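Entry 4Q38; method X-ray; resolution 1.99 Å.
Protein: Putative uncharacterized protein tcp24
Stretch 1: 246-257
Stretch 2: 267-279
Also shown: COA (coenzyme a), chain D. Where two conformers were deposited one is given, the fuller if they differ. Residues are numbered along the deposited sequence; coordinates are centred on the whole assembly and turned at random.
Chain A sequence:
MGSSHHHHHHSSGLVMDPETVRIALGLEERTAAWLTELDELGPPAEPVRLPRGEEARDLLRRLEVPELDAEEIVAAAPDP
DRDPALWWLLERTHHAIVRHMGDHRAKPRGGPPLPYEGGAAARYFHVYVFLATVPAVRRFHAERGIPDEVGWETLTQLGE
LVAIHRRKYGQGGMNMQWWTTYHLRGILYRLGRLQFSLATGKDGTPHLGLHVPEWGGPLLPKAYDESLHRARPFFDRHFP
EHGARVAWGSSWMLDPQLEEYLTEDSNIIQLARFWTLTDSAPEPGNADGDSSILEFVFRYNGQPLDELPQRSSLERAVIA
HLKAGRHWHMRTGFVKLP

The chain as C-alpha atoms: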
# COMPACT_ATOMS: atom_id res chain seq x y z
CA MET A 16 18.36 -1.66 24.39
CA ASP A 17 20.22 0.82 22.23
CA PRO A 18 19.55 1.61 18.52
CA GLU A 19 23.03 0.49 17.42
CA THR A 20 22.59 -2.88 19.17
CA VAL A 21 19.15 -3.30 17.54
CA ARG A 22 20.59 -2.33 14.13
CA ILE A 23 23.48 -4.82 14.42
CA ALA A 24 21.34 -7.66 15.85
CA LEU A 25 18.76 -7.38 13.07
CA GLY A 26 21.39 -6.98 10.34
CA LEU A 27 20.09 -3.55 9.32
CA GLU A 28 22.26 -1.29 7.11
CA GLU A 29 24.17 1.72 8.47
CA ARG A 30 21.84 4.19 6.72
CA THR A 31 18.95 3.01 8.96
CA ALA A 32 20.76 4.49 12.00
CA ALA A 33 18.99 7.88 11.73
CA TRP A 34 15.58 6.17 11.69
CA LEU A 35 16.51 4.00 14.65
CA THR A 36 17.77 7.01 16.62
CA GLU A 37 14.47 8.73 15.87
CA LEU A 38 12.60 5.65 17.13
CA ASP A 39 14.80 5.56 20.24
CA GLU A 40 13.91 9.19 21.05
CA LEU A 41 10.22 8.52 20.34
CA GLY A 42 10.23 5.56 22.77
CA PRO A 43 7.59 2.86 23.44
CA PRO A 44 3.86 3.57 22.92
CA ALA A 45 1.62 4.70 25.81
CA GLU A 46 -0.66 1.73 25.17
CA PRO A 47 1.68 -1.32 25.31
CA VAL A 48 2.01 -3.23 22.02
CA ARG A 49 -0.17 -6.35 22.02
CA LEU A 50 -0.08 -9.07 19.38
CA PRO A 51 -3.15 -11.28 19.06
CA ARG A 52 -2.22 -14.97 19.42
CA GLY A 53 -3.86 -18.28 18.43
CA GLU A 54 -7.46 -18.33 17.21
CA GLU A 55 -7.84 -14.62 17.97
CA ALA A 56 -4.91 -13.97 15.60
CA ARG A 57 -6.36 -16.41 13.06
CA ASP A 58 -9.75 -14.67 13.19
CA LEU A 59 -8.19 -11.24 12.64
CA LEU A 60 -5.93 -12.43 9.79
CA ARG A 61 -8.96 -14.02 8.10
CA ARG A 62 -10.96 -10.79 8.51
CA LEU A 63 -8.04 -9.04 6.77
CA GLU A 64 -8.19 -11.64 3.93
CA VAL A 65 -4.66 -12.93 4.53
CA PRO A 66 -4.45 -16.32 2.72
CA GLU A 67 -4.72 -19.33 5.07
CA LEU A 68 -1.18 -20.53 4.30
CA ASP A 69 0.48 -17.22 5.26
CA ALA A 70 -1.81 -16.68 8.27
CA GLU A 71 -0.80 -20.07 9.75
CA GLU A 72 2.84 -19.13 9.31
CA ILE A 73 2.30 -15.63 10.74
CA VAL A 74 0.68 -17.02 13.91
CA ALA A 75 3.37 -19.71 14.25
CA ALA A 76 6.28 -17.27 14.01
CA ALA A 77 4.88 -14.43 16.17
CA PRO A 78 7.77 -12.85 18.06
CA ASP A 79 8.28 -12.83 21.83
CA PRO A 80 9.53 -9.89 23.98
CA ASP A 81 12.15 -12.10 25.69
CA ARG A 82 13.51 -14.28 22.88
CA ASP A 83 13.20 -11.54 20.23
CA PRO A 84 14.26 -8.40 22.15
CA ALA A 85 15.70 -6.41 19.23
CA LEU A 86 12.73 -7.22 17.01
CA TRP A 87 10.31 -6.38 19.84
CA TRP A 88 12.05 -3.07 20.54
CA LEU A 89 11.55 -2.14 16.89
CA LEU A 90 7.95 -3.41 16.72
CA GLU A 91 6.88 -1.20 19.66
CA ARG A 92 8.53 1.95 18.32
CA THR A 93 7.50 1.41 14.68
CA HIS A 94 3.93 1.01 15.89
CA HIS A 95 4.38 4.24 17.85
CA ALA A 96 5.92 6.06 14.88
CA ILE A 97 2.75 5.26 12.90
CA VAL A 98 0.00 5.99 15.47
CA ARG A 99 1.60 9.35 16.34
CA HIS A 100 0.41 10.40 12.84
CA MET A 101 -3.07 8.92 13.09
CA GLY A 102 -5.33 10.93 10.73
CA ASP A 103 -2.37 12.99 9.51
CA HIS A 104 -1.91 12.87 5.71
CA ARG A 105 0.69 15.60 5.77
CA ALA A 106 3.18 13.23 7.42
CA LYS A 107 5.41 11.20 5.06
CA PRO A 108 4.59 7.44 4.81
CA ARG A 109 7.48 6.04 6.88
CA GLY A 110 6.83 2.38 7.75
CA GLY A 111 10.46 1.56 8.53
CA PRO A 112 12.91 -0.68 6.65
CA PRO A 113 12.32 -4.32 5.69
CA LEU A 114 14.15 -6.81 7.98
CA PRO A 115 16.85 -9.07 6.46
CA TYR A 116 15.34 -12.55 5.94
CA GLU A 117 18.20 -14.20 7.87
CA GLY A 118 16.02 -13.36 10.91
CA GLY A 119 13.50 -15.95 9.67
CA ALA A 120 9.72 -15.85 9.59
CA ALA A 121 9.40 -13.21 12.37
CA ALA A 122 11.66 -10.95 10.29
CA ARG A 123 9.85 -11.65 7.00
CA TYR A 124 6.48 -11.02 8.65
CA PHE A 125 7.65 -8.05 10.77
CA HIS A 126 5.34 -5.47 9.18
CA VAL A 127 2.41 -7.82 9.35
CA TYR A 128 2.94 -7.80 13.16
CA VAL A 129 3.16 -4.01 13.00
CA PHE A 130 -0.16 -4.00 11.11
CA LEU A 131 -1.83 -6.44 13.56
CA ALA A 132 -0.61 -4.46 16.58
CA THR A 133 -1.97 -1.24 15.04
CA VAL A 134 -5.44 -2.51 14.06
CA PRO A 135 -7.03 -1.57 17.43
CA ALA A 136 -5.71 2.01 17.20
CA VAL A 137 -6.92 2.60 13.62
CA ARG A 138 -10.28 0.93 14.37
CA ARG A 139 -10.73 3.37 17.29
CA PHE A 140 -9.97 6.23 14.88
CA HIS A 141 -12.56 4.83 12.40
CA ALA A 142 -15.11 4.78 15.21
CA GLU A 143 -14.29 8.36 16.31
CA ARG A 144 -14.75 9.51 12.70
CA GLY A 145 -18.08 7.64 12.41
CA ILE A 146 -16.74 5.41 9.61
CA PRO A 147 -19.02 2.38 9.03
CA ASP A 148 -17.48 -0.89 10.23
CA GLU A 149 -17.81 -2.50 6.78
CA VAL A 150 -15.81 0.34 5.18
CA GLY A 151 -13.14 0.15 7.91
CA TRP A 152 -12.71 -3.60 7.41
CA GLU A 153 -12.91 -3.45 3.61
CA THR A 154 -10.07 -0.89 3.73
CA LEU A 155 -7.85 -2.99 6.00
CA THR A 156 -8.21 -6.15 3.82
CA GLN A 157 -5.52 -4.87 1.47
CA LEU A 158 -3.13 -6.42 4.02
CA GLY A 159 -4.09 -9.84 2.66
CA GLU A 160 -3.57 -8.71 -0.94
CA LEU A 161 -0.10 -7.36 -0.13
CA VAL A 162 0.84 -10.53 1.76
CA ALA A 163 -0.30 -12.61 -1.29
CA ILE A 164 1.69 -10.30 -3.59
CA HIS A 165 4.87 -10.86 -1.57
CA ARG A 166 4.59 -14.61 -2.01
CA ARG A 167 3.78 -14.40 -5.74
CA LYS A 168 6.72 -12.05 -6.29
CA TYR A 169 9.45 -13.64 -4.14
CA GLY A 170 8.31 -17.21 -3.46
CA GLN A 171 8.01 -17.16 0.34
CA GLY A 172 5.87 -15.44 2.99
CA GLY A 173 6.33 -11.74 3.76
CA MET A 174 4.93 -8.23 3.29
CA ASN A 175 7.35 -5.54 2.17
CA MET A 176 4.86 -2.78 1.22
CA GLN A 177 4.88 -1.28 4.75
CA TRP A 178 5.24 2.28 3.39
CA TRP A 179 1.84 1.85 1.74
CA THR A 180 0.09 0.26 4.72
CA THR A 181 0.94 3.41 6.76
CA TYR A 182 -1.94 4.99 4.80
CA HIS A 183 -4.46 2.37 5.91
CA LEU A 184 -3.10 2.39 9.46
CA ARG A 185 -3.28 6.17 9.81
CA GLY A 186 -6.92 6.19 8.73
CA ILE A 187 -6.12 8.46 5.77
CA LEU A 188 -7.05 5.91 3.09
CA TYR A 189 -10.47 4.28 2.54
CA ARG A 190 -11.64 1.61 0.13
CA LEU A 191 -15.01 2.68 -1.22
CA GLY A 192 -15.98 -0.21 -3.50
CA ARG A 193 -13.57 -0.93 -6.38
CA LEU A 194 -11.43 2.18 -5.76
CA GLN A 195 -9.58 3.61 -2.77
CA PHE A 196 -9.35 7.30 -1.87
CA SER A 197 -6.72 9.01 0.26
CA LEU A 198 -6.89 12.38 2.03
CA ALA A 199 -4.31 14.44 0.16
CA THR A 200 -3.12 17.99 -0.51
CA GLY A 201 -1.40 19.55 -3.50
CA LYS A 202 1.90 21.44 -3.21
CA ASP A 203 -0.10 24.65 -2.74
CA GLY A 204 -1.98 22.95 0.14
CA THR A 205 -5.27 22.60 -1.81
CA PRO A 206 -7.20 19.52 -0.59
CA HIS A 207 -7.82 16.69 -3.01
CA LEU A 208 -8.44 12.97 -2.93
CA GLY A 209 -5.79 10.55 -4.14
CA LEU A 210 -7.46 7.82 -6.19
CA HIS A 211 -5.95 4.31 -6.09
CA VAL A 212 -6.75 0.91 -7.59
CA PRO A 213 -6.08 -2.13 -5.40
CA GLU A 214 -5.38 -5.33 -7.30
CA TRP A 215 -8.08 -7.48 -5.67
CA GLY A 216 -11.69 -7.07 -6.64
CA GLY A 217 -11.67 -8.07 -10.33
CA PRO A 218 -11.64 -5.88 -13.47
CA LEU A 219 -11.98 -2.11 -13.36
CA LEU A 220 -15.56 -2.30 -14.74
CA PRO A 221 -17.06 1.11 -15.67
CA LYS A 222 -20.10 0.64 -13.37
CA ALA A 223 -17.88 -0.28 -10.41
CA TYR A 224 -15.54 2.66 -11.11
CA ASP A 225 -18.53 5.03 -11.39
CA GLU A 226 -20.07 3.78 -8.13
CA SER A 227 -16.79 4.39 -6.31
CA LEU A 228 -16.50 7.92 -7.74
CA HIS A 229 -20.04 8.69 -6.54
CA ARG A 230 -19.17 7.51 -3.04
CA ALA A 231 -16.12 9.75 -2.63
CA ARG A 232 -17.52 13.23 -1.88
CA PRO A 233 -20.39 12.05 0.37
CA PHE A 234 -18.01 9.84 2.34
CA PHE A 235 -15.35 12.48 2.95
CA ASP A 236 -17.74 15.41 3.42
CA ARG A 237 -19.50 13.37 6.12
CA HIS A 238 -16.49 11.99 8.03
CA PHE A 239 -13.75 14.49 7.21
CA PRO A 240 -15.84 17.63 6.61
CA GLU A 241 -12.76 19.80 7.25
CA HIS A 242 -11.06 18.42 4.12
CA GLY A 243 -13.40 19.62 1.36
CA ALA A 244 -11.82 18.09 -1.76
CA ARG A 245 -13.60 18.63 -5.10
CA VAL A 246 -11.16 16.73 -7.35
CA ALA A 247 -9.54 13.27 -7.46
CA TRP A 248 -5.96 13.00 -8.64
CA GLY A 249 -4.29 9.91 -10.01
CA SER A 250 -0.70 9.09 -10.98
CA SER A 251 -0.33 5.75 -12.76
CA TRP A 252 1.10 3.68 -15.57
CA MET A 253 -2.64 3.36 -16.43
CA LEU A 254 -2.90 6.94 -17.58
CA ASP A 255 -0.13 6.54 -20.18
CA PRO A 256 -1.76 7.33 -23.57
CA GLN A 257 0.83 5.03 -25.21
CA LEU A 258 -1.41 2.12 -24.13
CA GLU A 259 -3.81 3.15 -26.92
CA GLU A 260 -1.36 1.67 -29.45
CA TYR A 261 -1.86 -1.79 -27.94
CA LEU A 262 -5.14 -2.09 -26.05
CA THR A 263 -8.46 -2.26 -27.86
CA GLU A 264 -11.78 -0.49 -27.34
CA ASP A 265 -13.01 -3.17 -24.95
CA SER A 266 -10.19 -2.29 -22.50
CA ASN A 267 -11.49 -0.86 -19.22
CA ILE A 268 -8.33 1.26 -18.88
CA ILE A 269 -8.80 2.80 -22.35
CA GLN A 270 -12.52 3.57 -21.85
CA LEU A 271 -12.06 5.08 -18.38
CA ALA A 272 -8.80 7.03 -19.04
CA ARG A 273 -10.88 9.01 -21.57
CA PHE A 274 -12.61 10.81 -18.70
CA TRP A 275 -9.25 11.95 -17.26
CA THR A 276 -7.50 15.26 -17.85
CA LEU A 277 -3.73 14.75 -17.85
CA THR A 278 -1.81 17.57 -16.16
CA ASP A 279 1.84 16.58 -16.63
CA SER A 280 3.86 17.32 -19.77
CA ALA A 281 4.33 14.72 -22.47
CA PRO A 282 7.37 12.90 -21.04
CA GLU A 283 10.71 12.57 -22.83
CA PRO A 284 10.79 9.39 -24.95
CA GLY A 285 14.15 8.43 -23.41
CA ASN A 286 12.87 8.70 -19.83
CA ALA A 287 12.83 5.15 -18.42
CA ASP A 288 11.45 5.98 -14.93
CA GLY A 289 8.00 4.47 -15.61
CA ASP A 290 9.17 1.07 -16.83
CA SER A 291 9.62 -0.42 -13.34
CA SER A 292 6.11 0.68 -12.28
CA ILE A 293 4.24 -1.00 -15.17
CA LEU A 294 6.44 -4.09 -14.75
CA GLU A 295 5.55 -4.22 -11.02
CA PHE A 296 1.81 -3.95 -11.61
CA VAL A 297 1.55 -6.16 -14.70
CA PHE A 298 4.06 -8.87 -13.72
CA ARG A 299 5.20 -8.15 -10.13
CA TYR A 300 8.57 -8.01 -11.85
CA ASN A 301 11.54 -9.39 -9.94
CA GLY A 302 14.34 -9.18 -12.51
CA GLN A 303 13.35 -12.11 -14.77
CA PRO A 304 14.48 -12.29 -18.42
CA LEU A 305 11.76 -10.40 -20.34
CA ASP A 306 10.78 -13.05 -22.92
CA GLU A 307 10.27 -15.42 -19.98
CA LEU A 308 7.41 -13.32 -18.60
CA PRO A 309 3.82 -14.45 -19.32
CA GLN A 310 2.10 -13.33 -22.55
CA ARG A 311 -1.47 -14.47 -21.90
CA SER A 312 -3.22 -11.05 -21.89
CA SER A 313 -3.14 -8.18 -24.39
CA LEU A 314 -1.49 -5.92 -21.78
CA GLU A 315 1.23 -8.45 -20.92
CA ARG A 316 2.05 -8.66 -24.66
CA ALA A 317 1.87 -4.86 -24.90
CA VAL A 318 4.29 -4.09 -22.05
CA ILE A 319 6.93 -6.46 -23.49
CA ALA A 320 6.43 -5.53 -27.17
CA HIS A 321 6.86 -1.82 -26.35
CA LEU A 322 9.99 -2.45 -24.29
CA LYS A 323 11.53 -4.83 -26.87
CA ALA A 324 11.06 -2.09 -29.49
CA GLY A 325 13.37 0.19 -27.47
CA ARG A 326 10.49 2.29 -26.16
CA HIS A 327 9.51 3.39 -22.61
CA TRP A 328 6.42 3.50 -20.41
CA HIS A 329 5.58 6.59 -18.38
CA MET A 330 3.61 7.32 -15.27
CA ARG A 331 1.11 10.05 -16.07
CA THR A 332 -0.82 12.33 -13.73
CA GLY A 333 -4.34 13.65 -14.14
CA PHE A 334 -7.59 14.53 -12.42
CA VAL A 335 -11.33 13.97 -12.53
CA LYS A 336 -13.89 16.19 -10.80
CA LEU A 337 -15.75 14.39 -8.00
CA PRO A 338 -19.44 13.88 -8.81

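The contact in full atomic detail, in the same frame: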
# COMPACT_ATOMS: atom_id res chain seq x y z
N VAL A 246 -11.84 17.40 -6.24
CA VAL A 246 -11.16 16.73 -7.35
C VAL A 246 -10.42 15.46 -6.87
O VAL A 246 -9.87 15.47 -5.77
CB VAL A 246 -10.13 17.69 -7.98
CG1 VAL A 246 -9.37 17.03 -9.12
CG2 VAL A 246 -10.79 18.98 -8.47
N ALA A 247 -10.37 14.43 -7.71
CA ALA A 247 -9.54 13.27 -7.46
C ALA A 247 -8.34 13.35 -8.39
O ALA A 247 -8.49 13.67 -9.58
CB ALA A 247 -10.31 11.97 -7.70
N TRP A 248 -7.16 13.05 -7.84
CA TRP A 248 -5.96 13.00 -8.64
C TRP A 248 -5.44 11.59 -8.70
O TRP A 248 -5.55 10.83 -7.73
CB TRP A 248 -4.90 13.94 -8.08
CG TRP A 248 -5.21 15.40 -8.32
CD1 TRP A 248 -6.08 16.22 -7.60
CD2 TRP A 248 -4.67 16.27 -9.37
NE1 TRP A 248 -6.11 17.49 -8.11
CE2 TRP A 248 -5.29 17.59 -9.18
CE3 TRP A 248 -3.77 16.10 -10.42
CZ2 TRP A 248 -4.99 18.66 -10.00
CZ3 TRP A 248 -3.49 17.19 -11.24
CH2 TRP A 248 -4.08 18.44 -11.04
N GLY A 249 -4.90 11.23 -9.85
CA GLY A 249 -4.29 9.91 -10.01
C GLY A 249 -2.94 10.03 -10.70
O GLY A 249 -2.79 10.86 -11.60
N SER A 250 -1.96 9.25 -10.25
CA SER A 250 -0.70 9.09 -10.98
C SER A 250 -0.50 7.59 -11.21
O SER A 250 -0.52 6.82 -10.25
CB SER A 250 0.50 9.64 -10.19
OG SER A 250 0.35 11.01 -9.90
N SER A 251 -0.35 7.18 -12.46
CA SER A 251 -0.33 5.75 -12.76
C SER A 251 0.21 5.44 -14.14
O SER A 251 0.07 6.23 -15.08
CB SER A 251 -1.74 5.17 -12.64
OG SER A 251 -1.73 3.76 -12.81
N TRP A 252 0.81 4.26 -14.26
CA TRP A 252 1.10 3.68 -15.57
C TRP A 252 -0.15 3.61 -16.44
O TRP A 252 -0.06 3.65 -17.67
CB TRP A 252 1.72 2.30 -15.39
CG TRP A 252 0.79 1.30 -14.75
CD1 TRP A 252 0.66 1.01 -13.39
CD2 TRP A 252 -0.19 0.44 -15.41
NE1 TRP A 252 -0.30 0.06 -13.18
CE2 TRP A 252 -0.84 -0.34 -14.34
CE3 TRP A 252 -0.58 0.23 -16.74
CZ2 TRP A 252 -1.83 -1.28 -14.61
CZ3 TRP A 252 -1.58 -0.71 -16.99
CH2 TRP A 252 -2.19 -1.45 -15.95
N MET A 253 -1.32 3.52 -15.78
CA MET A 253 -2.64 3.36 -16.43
C MET A 253 -3.05 4.54 -17.28
O MET A 253 -3.87 4.41 -18.19
CB MET A 253 -3.74 3.23 -15.38
CG MET A 253 -3.99 1.85 -14.83
SD MET A 253 -5.37 2.04 -13.69
CE MET A 253 -4.88 0.90 -12.41
N LEU A 254 -2.53 5.71 -16.92
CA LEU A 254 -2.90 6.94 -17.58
C LEU A 254 -2.00 7.24 -18.77
O LEU A 254 -2.17 8.27 -19.40
CB LEU A 254 -2.88 8.10 -16.57
CG LEU A 254 -4.08 8.11 -15.60
CD1 LEU A 254 -3.91 9.22 -14.57
CD2 LEU A 254 -5.40 8.27 -16.35
N ASP A 255 -1.04 6.37 -19.05
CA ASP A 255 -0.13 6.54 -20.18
C ASP A 255 -0.87 6.35 -21.51
O ASP A 255 -1.29 5.25 -21.83
CB ASP A 255 1.02 5.54 -20.09
CG ASP A 255 2.13 5.80 -21.13
OD1 ASP A 255 1.91 6.56 -22.10
OD2 ASP A 255 3.22 5.23 -20.95
N PRO A 256 -1.03 7.44 -22.28
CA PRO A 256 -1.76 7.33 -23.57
C PRO A 256 -1.09 6.39 -24.58
O PRO A 256 -1.73 6.00 -25.56
CB PRO A 256 -1.75 8.77 -24.10
CG PRO A 256 -1.41 9.62 -22.94
CD PRO A 256 -0.52 8.80 -22.06
N GLN A 257 0.16 6.01 -24.35
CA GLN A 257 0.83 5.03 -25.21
C GLN A 257 0.15 3.66 -25.23
O GLN A 257 0.36 2.89 -26.15
CB GLN A 257 2.28 4.85 -24.81
CG GLN A 257 3.16 6.06 -25.08
CD GLN A 257 4.58 5.81 -24.60
OE1 GLN A 257 4.81 5.60 -23.40
NE2 GLN A 257 5.53 5.82 -25.52
N ASN A 267 -10.98 -1.73 -20.28
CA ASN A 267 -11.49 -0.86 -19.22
C ASN A 267 -10.61 0.38 -19.01
O ASN A 267 -11.13 1.48 -18.85
CB ASN A 267 -11.65 -1.64 -17.91
CG ASN A 267 -12.73 -2.71 -18.00
OD1 ASN A 267 -13.78 -2.47 -18.59
ND2 ASN A 267 -12.48 -3.88 -17.43
N ILE A 268 -9.30 0.17 -19.01
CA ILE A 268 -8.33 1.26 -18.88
C ILE A 268 -8.55 2.32 -19.97
O ILE A 268 -8.73 3.50 -19.67
CB ILE A 268 -6.87 0.73 -18.87
CG1 ILE A 268 -6.62 -0.03 -17.55
CG2 ILE A 268 -5.86 1.87 -19.03
CD1 ILE A 268 -5.36 -0.87 -17.51
N ILE A 269 -8.60 1.88 -21.23
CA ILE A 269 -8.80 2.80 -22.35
C ILE A 269 -10.09 3.60 -22.18
O ILE A 269 -10.05 4.84 -22.17
CB ILE A 269 -8.73 2.09 -23.72
CG1 ILE A 269 -7.39 1.36 -23.87
CG2 ILE A 269 -8.93 3.08 -24.87
CD1 ILE A 269 -6.17 2.26 -23.91
N GLN A 270 -11.22 2.91 -22.00
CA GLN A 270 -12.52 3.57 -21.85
C GLN A 270 -12.52 4.60 -20.72
O GLN A 270 -12.94 5.74 -20.91
CB GLN A 270 -13.63 2.55 -21.60
CG GLN A 270 -13.91 1.58 -22.74
CD GLN A 270 -14.69 0.36 -22.27
OE1 GLN A 270 -15.76 0.48 -21.67
NE2 GLN A 270 -14.15 -0.82 -22.55
N LEU A 271 -12.00 4.21 -19.55
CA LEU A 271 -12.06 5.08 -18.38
C LEU A 271 -11.02 6.22 -18.38
O LEU A 271 -11.32 7.31 -17.90
CB LEU A 271 -11.98 4.27 -17.07
CG LEU A 271 -13.11 3.25 -16.83
CD1 LEU A 271 -12.78 2.37 -15.63
CD2 LEU A 271 -14.46 3.95 -16.65
N ALA A 272 -9.83 5.97 -18.93
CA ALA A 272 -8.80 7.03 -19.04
C ALA A 272 -9.29 8.22 -19.87
O ALA A 272 -8.80 9.34 -19.71
CB ALA A 272 -7.49 6.48 -19.61
N ARG A 273 -10.27 7.97 -20.74
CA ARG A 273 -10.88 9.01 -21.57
C ARG A 273 -11.58 10.12 -20.78
O ARG A 273 -11.71 11.24 -21.27
CB ARG A 273 -11.85 8.40 -22.59
CG ARG A 273 -11.17 8.06 -23.91
CD ARG A 273 -12.02 7.14 -24.77
NE ARG A 273 -11.23 6.57 -25.86
CZ ARG A 273 -11.48 5.41 -26.46
NH1 ARG A 273 -12.52 4.67 -26.08
NH2 ARG A 273 -10.70 4.99 -27.43
N PHE A 274 -12.03 9.80 -19.57
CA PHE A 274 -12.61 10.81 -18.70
C PHE A 274 -11.56 11.69 -17.99
O PHE A 274 -11.90 12.73 -17.43
CB PHE A 274 -13.54 10.16 -17.66
CG PHE A 274 -14.72 9.44 -18.26
CD1 PHE A 274 -15.78 10.15 -18.81
CD2 PHE A 274 -14.78 8.05 -18.23
CE1 PHE A 274 -16.88 9.48 -19.35
CE2 PHE A 274 -15.88 7.38 -18.76
CZ PHE A 274 -16.93 8.09 -19.32
N TRP A 275 -10.30 11.26 -18.00
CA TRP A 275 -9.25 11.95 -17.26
C TRP A 275 -8.62 13.09 -18.01
O TRP A 275 -8.49 13.03 -19.23
CB TRP A 275 -8.17 10.96 -16.81
CG TRP A 275 -8.69 10.10 -15.69
CD1 TRP A 275 -9.67 9.11 -15.76
CD2 TRP A 275 -8.31 10.17 -14.27
NE1 TRP A 275 -9.91 8.57 -14.52
CE2 TRP A 275 -9.13 9.17 -13.58
CE3 TRP A 275 -7.41 10.94 -13.53
CZ2 TRP A 275 -9.02 8.95 -12.21
CZ3 TRP A 275 -7.32 10.72 -12.15
CH2 TRP A 275 -8.10 9.74 -11.51
N THR A 276 -8.24 14.13 -17.28
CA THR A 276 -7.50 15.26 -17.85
C THR A 276 -6.07 15.18 -17.34
O THR A 276 -5.83 15.33 -16.14
CB THR A 276 -8.11 16.61 -17.42
OG1 THR A 276 -9.50 16.64 -17.78
CG2 THR A 276 -7.39 17.78 -18.11
N LEU A 277 -5.12 14.90 -18.24
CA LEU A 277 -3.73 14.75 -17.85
C LEU A 277 -3.11 16.12 -17.63
O LEU A 277 -3.37 17.05 -18.40
CB LEU A 277 -2.95 13.98 -18.92
CG LEU A 277 -3.45 12.56 -19.23
CD1 LEU A 277 -2.50 11.89 -20.21
CD2 LEU A 277 -3.60 11.73 -17.95
N THR A 278 -2.32 16.25 -16.57
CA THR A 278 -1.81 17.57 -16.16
C THR A 278 -0.29 17.69 -16.27
O THR A 278 0.24 18.79 -16.21
CB THR A 278 -2.25 17.92 -14.72
OG1 THR A 278 -1.90 16.85 -13.83
CG2 THR A 278 -3.74 18.16 -14.67
N ASP A 279 0.40 16.56 -16.40
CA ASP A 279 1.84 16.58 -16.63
C ASP A 279 2.15 16.73 -18.12
O ASP A 279 1.32 16.43 -18.99
CB ASP A 279 2.55 15.36 -16.01
CG ASP A 279 1.99 14.02 -16.51
OD1 ASP A 279 0.89 13.99 -17.09
OD2 ASP A 279 2.65 12.99 -16.30
N1A COA D . -1.73 -7.89 -15.42
C2A COA D . -1.93 -8.65 -16.52
N3A COA D . -2.92 -8.44 -17.40
C4A COA D . -3.79 -7.41 -17.22
C5A COA D . -3.64 -6.54 -16.04
C6A COA D . -2.53 -6.83 -15.12
N6A COA D . -2.29 -6.09 -14.01
N7A COA D . -4.63 -5.63 -16.12
C8A COA D . -5.35 -5.88 -17.24
N9A COA D . -4.85 -6.96 -17.88
C1B COA D . -5.36 -7.53 -19.15
C2B COA D . -6.84 -7.87 -19.13
O2B COA D . -7.05 -9.19 -18.63
C3B COA D . -7.22 -7.71 -20.58
O3B COA D . -6.74 -8.84 -21.31
P3B COA D . -7.34 -9.31 -22.73
O7A COA D . -8.66 -9.92 -22.37
O8A COA D . -6.27 -10.25 -23.23
O9A COA D . -7.45 -8.06 -23.57
C4B COA D . -6.39 -6.50 -21.00
O4B COA D . -5.21 -6.56 -20.19
C5B COA D . -7.09 -5.15 -20.85
O5B COA D . -7.40 -4.92 -19.46
P1A COA D . -8.36 -3.73 -18.97
O1A COA D . -9.81 -4.06 -19.21
O2A COA D . -7.79 -2.45 -19.53
O3A COA D . -8.08 -3.73 -17.37
P2A COA D . -8.84 -4.63 -16.27
O4A COA D . -10.08 -3.90 -15.82
O5A COA D . -8.99 -6.05 -16.73
O6A COA D . -7.74 -4.62 -15.10
CBP COA D . -6.78 -3.59 -13.08
CCP COA D . -7.37 -3.39 -14.47
CDP COA D . -6.39 -2.20 -12.59
CEP COA D . -7.84 -4.19 -12.18
CAP COA D . -5.54 -4.52 -13.15
OAP COA D . -4.61 -4.01 -14.10
C9P COA D . -4.80 -4.75 -11.85
O9P COA D . -5.25 -5.50 -11.00
N8P COA D . -3.62 -4.13 -11.69
C7P COA D . -2.89 -4.14 -10.44
C6P COA D . -3.25 -2.92 -9.59
C5P COA D . -2.80 -1.64 -10.27
O5P COA D . -2.12 -1.67 -11.29
N4P COA D . -3.20 -0.50 -9.69
C3P COA D . -2.66 0.80 -10.08
C2P COA D . -1.28 1.07 -9.51
S1P COA D . -0.68 2.71 -10.04

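The two stretches bury 542 Å² between them, and no hydrogen bond crosses the interface. Apolar packing holds it together, and coenzyme A bridges one end.

Asn267 does not touch stretch 1. It opens the helix and binds the coenzyme: its N donates to COA O1A at 2.8 Å, and its ND2 to COA O4A at 2.9 Å. Ile268 N donates to COA O2A at 3.1 Å. From the other stretch, Trp252 NE1 donates to COA O5P at 3.1 Å, so both stretches grip the same ligand.

The CA-to-CB bond of Ile268 points toward stretch 1. Its CD1 lies 3.6 Å from Trp252 CH2 and 4.1 Å from Met253 CG, while its CG2 sits 3.3 Å from Met253 O. A branched aliphatic residue fills this buried space well. Ile269, Gln270 and Leu271 make no contact here.

One helical turn after Ile268, Ala272 also faces stretch 1. Its CB is 4.3 Å from Leu254 CD2. The small methyl suits the close backbones, with the CA atoms of Leu254 and Ala272 6.1 Å apart.

A type I turn from Ala272 to Trp275, with Trp275 N hydrogen-bonded to Ala272 O at 3.0 Å, leads to the buried indole. Leu254 CD2 lies 3.8 Å from Trp275 CG and makes an off-centre CH-pi contact with the five-membered ring. The ring edge meets the strand backbone: Trp275 CZ3 is 3.4 Å from Gly249 N. Gly249 leaves room for it, since an ideal CB placed on Gly249 would lie only 3.0 Å from Trp275 CZ3.

Thr276 stays exposed. Leu277 closes over the 3-10 region, its CD2 3.9 Å from Leu254 CB and its CD1 3.7 Å from Pro256 CG. Thr278 ends the contact, with OG1 3.1 Å from Trp248 CZ3 at the ring edge. That hydroxyl is hydrogen-bonded elsewhere in the structure.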